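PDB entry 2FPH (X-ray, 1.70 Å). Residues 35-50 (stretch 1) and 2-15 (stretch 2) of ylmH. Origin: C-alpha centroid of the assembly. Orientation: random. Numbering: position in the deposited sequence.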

ATOM      1  N   PHE A  35      -3.448  -0.798   1.336  1.00 12.47           N
ATOM      2  CA  PHE A  35      -2.886   0.506   0.964  1.00 12.53           C
ATOM      3  C   PHE A  35      -3.942   1.624   1.036  1.00 13.96           C
ATOM      4  O   PHE A  35      -5.066   1.470   0.529  1.00 12.92           O
ATOM      5  CB  PHE A  35      -2.242   0.477  -0.392  1.00 12.52           C
ATOM      6  CG  PHE A  35      -0.935  -0.247  -0.427  1.00 11.39           C
ATOM      7  CD1 PHE A  35       0.234   0.458  -0.152  1.00 11.80           C
ATOM      8  CD2 PHE A  35      -0.838  -1.577  -0.760  1.00 12.45           C
ATOM      9  CE1 PHE A  35       1.480  -0.136  -0.218  1.00 14.61           C
ATOM     10  CE2 PHE A  35       0.444  -2.212  -0.807  1.00 13.98           C
ATOM     11  CZ  PHE A  35       1.609  -1.444  -0.560  1.00 11.76           C
ATOM     12  N   ILE A  36      -3.541   2.723   1.668  1.00 13.87           N
ATOM     13  CA  ILE A  36      -4.364   3.940   1.814  1.00 14.93           C
ATOM     14  C   ILE A  36      -3.585   5.172   1.424  1.00 14.97           C
ATOM     15  O   ILE A  36      -2.342   5.163   1.365  1.00 15.57           O
ATOM     16  CB  ILE A  36      -4.871   4.042   3.304  1.00 14.39           C
ATOM     17  CG1 ILE A  36      -3.736   4.178   4.325  1.00 15.51           C
ATOM     18  CG2 ILE A  36      -5.756   2.852   3.664  1.00 13.90           C
ATOM     19  CD1 ILE A  36      -4.233   4.414   5.769  1.00 13.73           C
ATOM     20  N   ASN A  37      -4.305   6.242   1.088  1.00 15.64           N
ATOM     21  CA  ASN A  37      -3.695   7.493   0.648  1.00 15.76           C
ATOM     22  C   ASN A  37      -3.272   8.378   1.824  1.00 16.72           C
ATOM     23  O   ASN A  37      -3.522   8.033   2.984  1.00 15.74           O
ATOM     24  CB  ASN A  37      -4.595   8.182  -0.416  1.00 17.55           C
ATOM     25  CG  ASN A  37      -5.830   8.822   0.173  1.00 16.12           C
ATOM     26  OD1 ASN A  37      -5.846   9.268   1.317  1.00 15.32           O
ATOM     27  ND2 ASN A  37      -6.865   8.954  -0.651  1.00 19.73           N
ATOM     28  N   PRO A  38      -2.468   9.405   1.582  1.00 14.58           N
ATOM     29  CA  PRO A  38      -1.953  10.240   2.667  1.00 14.86           C
ATOM     30  C   PRO A  38      -3.030  10.912   3.563  1.00 13.20           C
ATOM     31  O   PRO A  38      -2.866  11.022   4.748  1.00 14.73           O
ATOM     32  CB  PRO A  38      -1.147  11.269   1.909  1.00 15.56           C
ATOM     33  CG  PRO A  38      -0.708  10.536   0.713  1.00 13.86           C
ATOM     34  CD  PRO A  38      -1.924   9.820   0.266  1.00 15.55           C
ATOM     35  N   HIS A  39      -4.139  11.284   2.979  1.00 15.94           N
ATOM     36  CA  HIS A  39      -5.210  11.839   3.769  1.00 15.83           C
ATOM     37  C   HIS A  39      -5.838  10.820   4.696  1.00 14.35           C
ATOM     38  O   HIS A  39      -6.034  11.114   5.840  1.00 15.50           O
ATOM     39  CB  HIS A  39      -6.307  12.390   2.918  1.00 17.53           C
ATOM     40  CG  HIS A  39      -7.398  12.997   3.737  1.00 17.30           C
ATOM     41  ND1 HIS A  39      -7.247  14.204   4.379  1.00 20.89           N
ATOM     42  CD2 HIS A  39      -8.678  12.601   3.961  1.00 20.38           C
ATOM     43  CE1 HIS A  39      -8.371  14.508   5.011  1.00 21.83           C
ATOM     44  NE2 HIS A  39      -9.256  13.554   4.771  1.00 21.99           N
ATOM     45  N   GLN A  40      -6.015   9.613   4.173  1.00 15.92           N
ATOM     46  CA  GLN A  40      -6.518   8.470   4.935  1.00 14.00           C
ATOM     47  C   GLN A  40      -5.568   8.055   6.015  1.00 14.06           C
ATOM     48  O   GLN A  40      -6.014   7.733   7.149  1.00 14.40           O
ATOM     49  CB  GLN A  40      -6.823   7.322   4.011  1.00 13.42           C
ATOM     50  CG  GLN A  40      -8.007   7.626   3.096  1.00 15.34           C
ATOM     51  CD  GLN A  40      -8.198   6.674   1.960  1.00 17.00           C
ATOM     52  OE1 GLN A  40      -7.270   5.973   1.549  1.00 18.43           O
ATOM     53  NE2 GLN A  40      -9.414   6.718   1.357  1.00 16.12           N
ATOM     54  N   GLU A  41      -4.267   8.052   5.730  1.00 13.04           N
ATOM     55  CA  GLU A  41      -3.268   7.845   6.788  1.00 13.59           C
ATOM     56  C   GLU A  41      -3.391   8.836   7.927  1.00 14.35           C
ATOM     57  O   GLU A  41      -3.269   8.451   9.098  1.00 14.13           O
ATOM     58  CB  GLU A  41      -1.854   7.898   6.153  1.00 13.76           C
ATOM     59  CG  GLU A  41      -0.609   7.811   7.038  1.00 17.31           C
ATOM     60  CD  GLU A  41       0.690   8.189   6.295  1.00 20.64           C
ATOM     61  OE1 GLU A  41       0.633   8.909   5.258  1.00 20.65           O
ATOM     62  OE2 GLU A  41       1.798   7.786   6.771  1.00 19.87           O
ATOM     63  N   LYS A  42      -3.610  10.120   7.610  1.00 14.65           N
ATOM     64  CA  LYS A  42      -3.736  11.125   8.641  1.00 15.18           C
ATOM     65  C   LYS A  42      -4.994  10.897   9.482  1.00 15.28           C
ATOM     66  O   LYS A  42      -4.910  10.953  10.690  1.00 15.41           O
ATOM     67  CB  LYS A  42      -3.748  12.532   8.027  1.00 16.07           C
ATOM     68  CG  LYS A  42      -2.422  13.000   7.565  1.00 21.53           C
ATOM     69  CD  LYS A  42      -2.402  14.528   7.258  1.00 28.20           C
ATOM     70  CE  LYS A  42      -3.057  14.909   5.963  1.00 30.92           C
ATOM     71  NZ  LYS A  42      -2.139  14.756   4.766  1.00 34.75           N
ATOM     72  N   LEU A  43      -6.096  10.492   8.844  1.00 15.27           N
ATOM     73  CA  LEU A  43      -7.359  10.203   9.552  1.00 14.42           C
ATOM     74  C   LEU A  43      -7.189   9.056  10.486  1.00 14.24           C
ATOM     75  O   LEU A  43      -7.612   9.144  11.622  1.00 14.59           O
ATOM     76  CB  LEU A  43      -8.420   9.840   8.562  1.00 14.52           C
ATOM     77  CG  LEU A  43      -9.506  10.809   8.105  1.00 21.47           C
ATOM     78  CD1 LEU A  43      -9.262  12.346   8.357  1.00 19.85           C
ATOM     79  CD2 LEU A  43     -10.127  10.417   6.813  1.00 15.61           C
ATOM     80  N   LEU A  44      -6.512   7.994  10.027  1.00 13.57           N
ATOM     81  CA  LEU A  44      -6.404   6.794  10.862  1.00 14.60           C
ATOM     82  C   LEU A  44      -5.476   7.105  12.062  1.00 13.44           C
ATOM     83  O   LEU A  44      -5.717   6.667  13.168  1.00 16.15           O
ATOM     84  CB  LEU A  44      -5.914   5.643  10.009  1.00 14.61           C
ATOM     85  CG  LEU A  44      -6.354   4.209  10.257  1.00 21.32           C
ATOM     86  CD1 LEU A  44      -5.274   3.204   9.802  1.00 14.26           C
ATOM     87  CD2 LEU A  44      -7.153   3.832  11.494  1.00 17.10           C
ATOM     88  N   LYS A  45      -4.382   7.829  11.847  1.00 15.26           N
ATOM     89  CA  LYS A  45      -3.522   8.273  12.945  1.00 15.93           C
ATOM     90  C   LYS A  45      -4.287   9.047  14.052  1.00 16.23           C
ATOM     91  O   LYS A  45      -4.081   8.788  15.224  1.00 17.11           O
ATOM     92  CB  LYS A  45      -2.385   9.142  12.397  1.00 17.82           C
ATOM     93  CG  LYS A  45      -1.290   8.313  11.739  1.00 20.28           C
ATOM     94  CD  LYS A  45      -0.376   9.152  10.908  1.00 24.12           C
ATOM     95  CE  LYS A  45       0.884   8.408  10.418  1.00 28.21           C
ATOM     96  NZ  LYS A  45       1.189   7.180  11.182  1.00 32.19           N
ATOM     97  N   ILE A  46      -5.203   9.901  13.646  1.00 16.60           N
ATOM     98  CA  ILE A  46      -6.077  10.619  14.590  1.00 17.88           C
ATOM     99  C   ILE A  46      -7.006   9.659  15.403  1.00 17.49           C
ATOM    100  O   ILE A  46      -7.018   9.666  16.667  1.00 17.37           O
ATOM    101  CB  ILE A  46      -6.897  11.682  13.922  1.00 19.11           C
ATOM    102  CG1 ILE A  46      -6.003  12.799  13.337  1.00 21.76           C
ATOM    103  CG2 ILE A  46      -7.830  12.310  14.911  1.00 20.10           C
ATOM    104  CD1 ILE A  46      -6.773  13.605  12.270  1.00 25.91           C
ATOM    105  N   LEU A  47      -7.669   8.766  14.669  1.00 17.10           N
ATOM    106  CA  LEU A  47      -8.549   7.761  15.320  1.00 17.36           C
ATOM    107  C   LEU A  47      -7.735   6.903  16.291  1.00 17.48           C
ATOM    108  O   LEU A  47      -8.153   6.666  17.404  1.00 14.91           O
ATOM    109  CB  LEU A  47      -9.241   6.905  14.261  1.00 18.91           C
ATOM    110  CG  LEU A  47     -10.745   6.865  13.985  1.00 25.20           C
ATOM    111  CD1 LEU A  47     -11.493   8.169  14.290  1.00 23.38           C
ATOM    112  CD2 LEU A  47     -11.045   6.308  12.631  1.00 24.31           C
ATOM    113  N   ALA A  48      -6.590   6.384  15.862  1.00 16.04           N
ATOM    114  CA  ALA A  48      -5.739   5.554  16.700  1.00 18.10           C
ATOM    115  C   ALA A  48      -5.355   6.259  18.007  1.00 19.73           C
ATOM    116  O   ALA A  48      -5.540   5.713  19.088  1.00 21.75           O
ATOM    117  CB  ALA A  48      -4.521   5.127  15.950  1.00 18.51           C
ATOM    118  N   LYS A  49      -4.901   7.507  17.918  1.00 19.65           N
ATOM    119  CA  LYS A  49      -4.566   8.317  19.095  1.00 22.13           C
ATOM    120  C   LYS A  49      -5.766   8.443  20.048  1.00 21.29           C
ATOM    121  O   LYS A  49      -5.646   8.275  21.275  1.00 20.29           O
ATOM    122  CB  LYS A  49      -4.076   9.693  18.621  1.00 23.14           C
ATOM    123  CG  LYS A  49      -2.519   9.783  18.490  1.00 28.34           C
ATOM    124  CD  LYS A  49      -2.071  11.142  17.925  1.00 32.60           C
ATOM    125  CE  LYS A  49      -1.095  11.010  16.756  1.00 36.49           C
ATOM    126  NZ  LYS A  49      -0.468  12.344  16.315  1.00 38.96           N
ATOM    127  N   THR A  50      -6.924   8.700  19.467  1.00 21.14           N
ATOM    128  CA  THR A  50      -8.162   8.897  20.200  1.00 21.28           C
ATOM    129  C   THR A  50      -8.472   7.660  21.068  1.00 21.46           C
ATOM    130  O   THR A  50      -8.930   7.791  22.208  1.00 20.52           O
ATOM    131  CB  THR A  50      -9.268   9.189  19.228  1.00 22.27           C
ATOM    132  OG1 THR A  50      -9.030  10.464  18.582  1.00 19.14           O
ATOM    133  CG2 THR A  50     -10.554   9.385  19.953  1.00 23.22           C
TER
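Stretch 2, residues 2-15: IYQHFSIEDRPFLD

The most unusual feature of this contact is a buried carboxylate: Asp-10, its CA-to-CB bond directed toward the first stretch, accepts a hydrogen bond from an exposed histidine, with His-39 NE2 2.8 Å from Asp-10 OD1 and nearly linear geometry. The other oxygen is occupied too, since Ser-7 N donates to Asp-10 OD2 at 2.9 Å. A short acidic side chain suits this place because it can answer a ring nitrogen and a backbone amide at once.

Stretch 1 forms a helix from Pro-38 to Thr-50, capped by Asn-37, whose OD1 accepts from Gln-40 N at 2.9 Å. Stretch 2 begins extended, at Tyr-3 to Ser-7, passes through helical phi/psi values at residues 8-10, and continues as a helix that includes residues 11-15. The two helix axes approach to 10.2 Å and cross at -51°, their N-to-C directions inclined by that angle. The extended segment, by contrast, starts beside the C-terminal half of the first helix, with Tyr-3 near Ile-46, and leads back toward its N-terminal turn, where Asp-10 meets His-39.

Phe-13 is the largest contributor from either stretch. Its flat ring receives Gln-40 CB over one face, 3.8 Å from the ring centroid, a CH-pi contact, while Leu-43 CD2 lies 3.7 Å from Phe-13 CD2. Leu-43 points into the contact, and its branched end also reaches Phe-6, with Leu-43 CD1 3.7 Å from Phe-6 CD1 at the ring edge. Leu-14 supplies a compact aliphatic partner: its CD2 is 3.8 Å from Leu-43 CG and 3.7 Å from Leu-47 CD2. Farther along, beta-branched Ile-46 serves two aromatic residues, placing CG2 3.7 Å from Phe-6 CZ and CG1 3.9 Å from Tyr-3 CG.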

ATOM      1  N   ILE A   2      -5.410  17.943  20.234  1.00 33.11           N
ATOM      2  CA  ILE A   2      -6.424  18.576  19.399  1.00 30.83           C
ATOM      3  C   ILE A   2      -6.072  18.402  17.924  1.00 28.78           C
ATOM      4  O   ILE A   2      -5.006  18.845  17.465  1.00 27.39           O
ATOM      5  CB  ILE A   2      -6.507  20.072  19.780  1.00 29.40           C
ATOM      6  CG1 ILE A   2      -6.648  20.185  21.293  1.00 30.32           C
ATOM      7  CG2 ILE A   2      -7.651  20.758  19.024  1.00 30.92           C
ATOM      8  CD1 ILE A   2      -6.349  21.527  21.904  1.00 31.26           C
ATOM      9  N   TYR A   3      -6.991  17.794  17.162  1.00 27.30           N
ATOM     10  CA  TYR A   3      -6.723  17.543  15.751  1.00 26.66           C
ATOM     11  C   TYR A   3      -7.756  18.207  14.899  1.00 24.02           C
ATOM     12  O   TYR A   3      -8.822  18.635  15.389  1.00 24.23           O
ATOM     13  CB  TYR A   3      -6.637  16.030  15.420  1.00 26.93           C
ATOM     14  CG  TYR A   3      -5.440  15.440  16.101  1.00 33.17           C
ATOM     15  CD1 TYR A   3      -4.167  15.653  15.597  1.00 36.22           C
ATOM     16  CD2 TYR A   3      -5.567  14.785  17.310  1.00 35.28           C
ATOM     17  CE1 TYR A   3      -3.046  15.174  16.256  1.00 41.21           C
ATOM     18  CE2 TYR A   3      -4.448  14.289  17.977  1.00 38.57           C
ATOM     19  CZ  TYR A   3      -3.195  14.498  17.446  1.00 40.94           C
ATOM     20  OH  TYR A   3      -2.065  14.028  18.085  1.00 45.23           O
ATOM     21  N   GLN A   4      -7.434  18.295  13.620  1.00 20.89           N
ATOM     22  CA  GLN A   4      -8.274  18.962  12.683  1.00 20.87           C
ATOM     23  C   GLN A   4      -9.615  18.249  12.599  1.00 19.71           C
ATOM     24  O   GLN A   4      -9.700  17.017  12.607  1.00 20.06           O
ATOM     25  CB  GLN A   4      -7.620  18.984  11.287  1.00 21.47           C
ATOM     26  CG  GLN A   4      -8.292  19.939  10.314  1.00 24.68           C
ATOM     27  CD  GLN A   4      -7.410  20.374   9.119  1.00 28.60           C
ATOM     28  OE1 GLN A   4      -6.197  20.164   9.087  1.00 36.61           O
ATOM     29  NE2 GLN A   4      -8.049  20.973   8.141  1.00 37.23           N
ATOM     30  N   HIS A   5     -10.663  19.057  12.548  1.00 17.00           N
ATOM     31  CA  HIS A   5     -12.036  18.579  12.338  1.00 16.83           C
ATOM     32  C   HIS A   5     -12.144  17.658  11.131  1.00 16.48           C
ATOM     33  O   HIS A   5     -11.568  17.919  10.014  1.00 17.62           O
ATOM     34  CB  HIS A   5     -12.947  19.749  12.099  1.00 17.24           C
ATOM     35  CG  HIS A   5     -13.102  20.649  13.286  1.00 17.51           C
ATOM     36  ND1 HIS A   5     -13.377  21.988  13.146  1.00 21.42           N
ATOM     37  CD2 HIS A   5     -13.111  20.403  14.615  1.00 18.01           C
ATOM     38  CE1 HIS A   5     -13.462  22.542  14.345  1.00 19.73           C
ATOM     39  NE2 HIS A   5     -13.311  21.604  15.254  1.00 17.16           N
ATOM     40  N   PHE A   6     -12.894  16.576  11.319  1.00 14.57           N
ATOM     41  CA  PHE A   6     -13.289  15.748  10.199  1.00 14.19           C
ATOM     42  C   PHE A   6     -14.362  16.449   9.383  1.00 15.28           C
ATOM     43  O   PHE A   6     -14.987  17.441   9.831  1.00 15.17           O
ATOM     44  CB  PHE A   6     -13.817  14.418  10.688  1.00 15.06           C
ATOM     45  CG  PHE A   6     -12.851  13.647  11.553  1.00 14.40           C
ATOM     46  CD1 PHE A   6     -11.568  13.372  11.099  1.00 16.24           C
ATOM     47  CD2 PHE A   6     -13.246  13.159  12.750  1.00 12.07           C
ATOM     48  CE1 PHE A   6     -10.712  12.653  11.881  1.00 16.79           C
ATOM     49  CE2 PHE A   6     -12.382  12.446  13.553  1.00 12.64           C
ATOM     50  CZ  PHE A   6     -11.096  12.181  13.083  1.00 17.75           C
ATOM     51  N   SER A   7     -14.583  15.895   8.212  1.00 16.22           N
ATOM     52  CA  SER A   7     -15.518  16.381   7.216  1.00 17.76           C
ATOM     53  C   SER A   7     -16.500  15.261   6.871  1.00 17.47           C
ATOM     54  O   SER A   7     -16.309  14.105   7.216  1.00 17.63           O
ATOM     55  CB  SER A   7     -14.736  16.814   6.007  1.00 18.68           C
ATOM     56  OG  SER A   7     -14.377  15.700   5.243  1.00 21.60           O
ATOM     57  N   ILE A   8     -17.617  15.636   6.260  1.00 18.27           N
ATOM     58  CA  ILE A   8     -18.596  14.643   5.809  1.00 19.83           C
ATOM     59  C   ILE A   8     -17.949  13.642   4.829  1.00 19.33           C
ATOM     60  O   ILE A   8     -18.250  12.425   4.900  1.00 18.60           O
ATOM     61  CB  ILE A   8     -19.822  15.361   5.152  1.00 21.92           C
ATOM     62  CG1 ILE A   8     -20.584  16.160   6.211  1.00 26.02           C
ATOM     63  CG2 ILE A   8     -20.752  14.372   4.480  1.00 22.83           C
ATOM     64  CD1 ILE A   8     -21.322  17.382   5.602  1.00 28.57           C
ATOM     65  N   GLU A   9     -17.021  14.140   4.013  1.00 18.78           N
ATOM     66  CA  GLU A   9     -16.341  13.354   2.989  1.00 19.50           C
ATOM     67  C   GLU A   9     -15.557  12.220   3.698  1.00 18.57           C
ATOM     68  O   GLU A   9     -15.348  11.155   3.146  1.00 18.59           O
ATOM     69  CB  GLU A   9     -15.366  14.167   2.147  1.00 20.52           C
ATOM     70  CG  GLU A   9     -15.937  14.979   0.990  1.00 25.72           C
ATOM     71  CD  GLU A   9     -14.880  15.731   0.156  1.00 34.55           C
ATOM     72  OE1 GLU A   9     -13.619  15.507   0.223  1.00 40.01           O
ATOM     73  OE2 GLU A   9     -15.314  16.593  -0.631  1.00 40.87           O
ATOM     74  N   ASP A  10     -15.116  12.487   4.916  1.00 18.85           N
ATOM     75  CA  ASP A  10     -14.259  11.504   5.635  1.00 16.60           C
ATOM     76  C   ASP A  10     -15.035  10.318   6.183  1.00 17.47           C
ATOM     77  O   ASP A  10     -14.428   9.321   6.578  1.00 15.60           O
ATOM     78  CB  ASP A  10     -13.550  12.158   6.817  1.00 17.77           C
ATOM     79  CG  ASP A  10     -12.610  13.282   6.443  1.00 18.51           C
ATOM     80  OD1 ASP A  10     -11.970  13.270   5.366  1.00 19.19           O
ATOM     81  OD2 ASP A  10     -12.396  14.205   7.279  1.00 19.82           O
ATOM     82  N   ARG A  11     -16.364  10.394   6.275  1.00 16.61           N
ATOM     83  CA  ARG A  11     -17.130   9.423   7.058  1.00 17.35           C
ATOM     84  C   ARG A  11     -17.005   8.006   6.591  1.00 15.88           C
ATOM     85  O   ARG A  11     -16.766   7.140   7.427  1.00 18.06           O
ATOM     86  CB  ARG A  11     -18.599   9.821   7.312  1.00 19.78           C
ATOM     87  CG  ARG A  11     -18.730  11.230   7.858  1.00 23.57           C
ATOM     88  CD  ARG A  11     -20.123  11.778   7.621  1.00 30.50           C
ATOM     89  NE  ARG A  11     -21.061  11.073   8.488  1.00 33.41           N
ATOM     90  CZ  ARG A  11     -22.379  11.193   8.443  1.00 38.43           C
ATOM     91  NH1 ARG A  11     -22.981  11.881   7.467  1.00 35.69           N
ATOM     92  NH2 ARG A  11     -23.105  10.542   9.348  1.00 41.19           N
ATOM     93  N   PRO A  12     -17.089   7.722   5.306  1.00 16.58           N
ATOM     94  CA  PRO A  12     -16.903   6.324   4.845  1.00 16.24           C
ATOM     95  C   PRO A  12     -15.577   5.693   5.283  1.00 15.27           C
ATOM     96  O   PRO A  12     -15.572   4.550   5.776  1.00 16.47           O
ATOM     97  CB  PRO A  12     -17.050   6.435   3.357  1.00 16.46           C
ATOM     98  CG  PRO A  12     -17.853   7.602   3.177  1.00 17.53           C
ATOM     99  CD  PRO A  12     -17.455   8.622   4.182  1.00 15.25           C
ATOM    100  N   PHE A  13     -14.481   6.448   5.154  1.00 14.40           N
ATOM    101  CA  PHE A  13     -13.177   5.943   5.578  1.00 12.62           C
ATOM    102  C   PHE A  13     -13.151   5.791   7.077  1.00 13.92           C
ATOM    103  O   PHE A  13     -12.571   4.814   7.621  1.00 14.93           O
ATOM    104  CB  PHE A  13     -12.039   6.842   5.131  1.00 13.34           C
ATOM    105  CG  PHE A  13     -10.713   6.258   5.486  1.00 10.91           C
ATOM    106  CD1 PHE A  13     -10.276   5.134   4.820  1.00 15.74           C
ATOM    107  CD2 PHE A  13     -10.052   6.690   6.566  1.00 14.35           C
ATOM    108  CE1 PHE A  13      -9.143   4.483   5.255  1.00 14.89           C
ATOM    109  CE2 PHE A  13      -8.873   6.092   6.952  1.00 15.41           C
ATOM    110  CZ  PHE A  13      -8.458   4.981   6.243  1.00 14.83           C
ATOM    111  N   LEU A  14     -13.655   6.801   7.779  1.00 11.96           N
ATOM    112  CA  LEU A  14     -13.629   6.728   9.268  1.00 13.55           C
ATOM    113  C   LEU A  14     -14.403   5.526   9.784  1.00 14.34           C
ATOM    114  O   LEU A  14     -13.952   4.829  10.721  1.00 16.10           O
ATOM    115  CB  LEU A  14     -14.147   7.957   9.917  1.00 12.81           C
ATOM    116  CG  LEU A  14     -13.361   9.227   9.684  1.00 11.62           C
ATOM    117  CD1 LEU A  14     -14.183  10.456  10.156  1.00 12.08           C
ATOM    118  CD2 LEU A  14     -12.080   9.113  10.388  1.00 13.52           C
ATOM    119  N   ASP A  15     -15.541   5.250   9.138  1.00 15.78           N
ATOM    120  CA  ASP A  15     -16.286   4.037   9.432  1.00 16.72           C
ATOM    121  C   ASP A  15     -15.433   2.769   9.326  1.00 16.98           C
ATOM    122  O   ASP A  15     -15.537   1.888  10.183  1.00 16.64           O
ATOM    123  CB  ASP A  15     -17.463   3.899   8.491  1.00 18.24           C
ATOM    124  CG  ASP A  15     -18.589   4.873   8.790  1.00 19.06           C
ATOM    125  OD1 ASP A  15     -18.647   5.540   9.876  1.00 22.13           O
ATOM    126  OD2 ASP A  15     -19.481   5.020   7.930  1.00 23.41           O
TER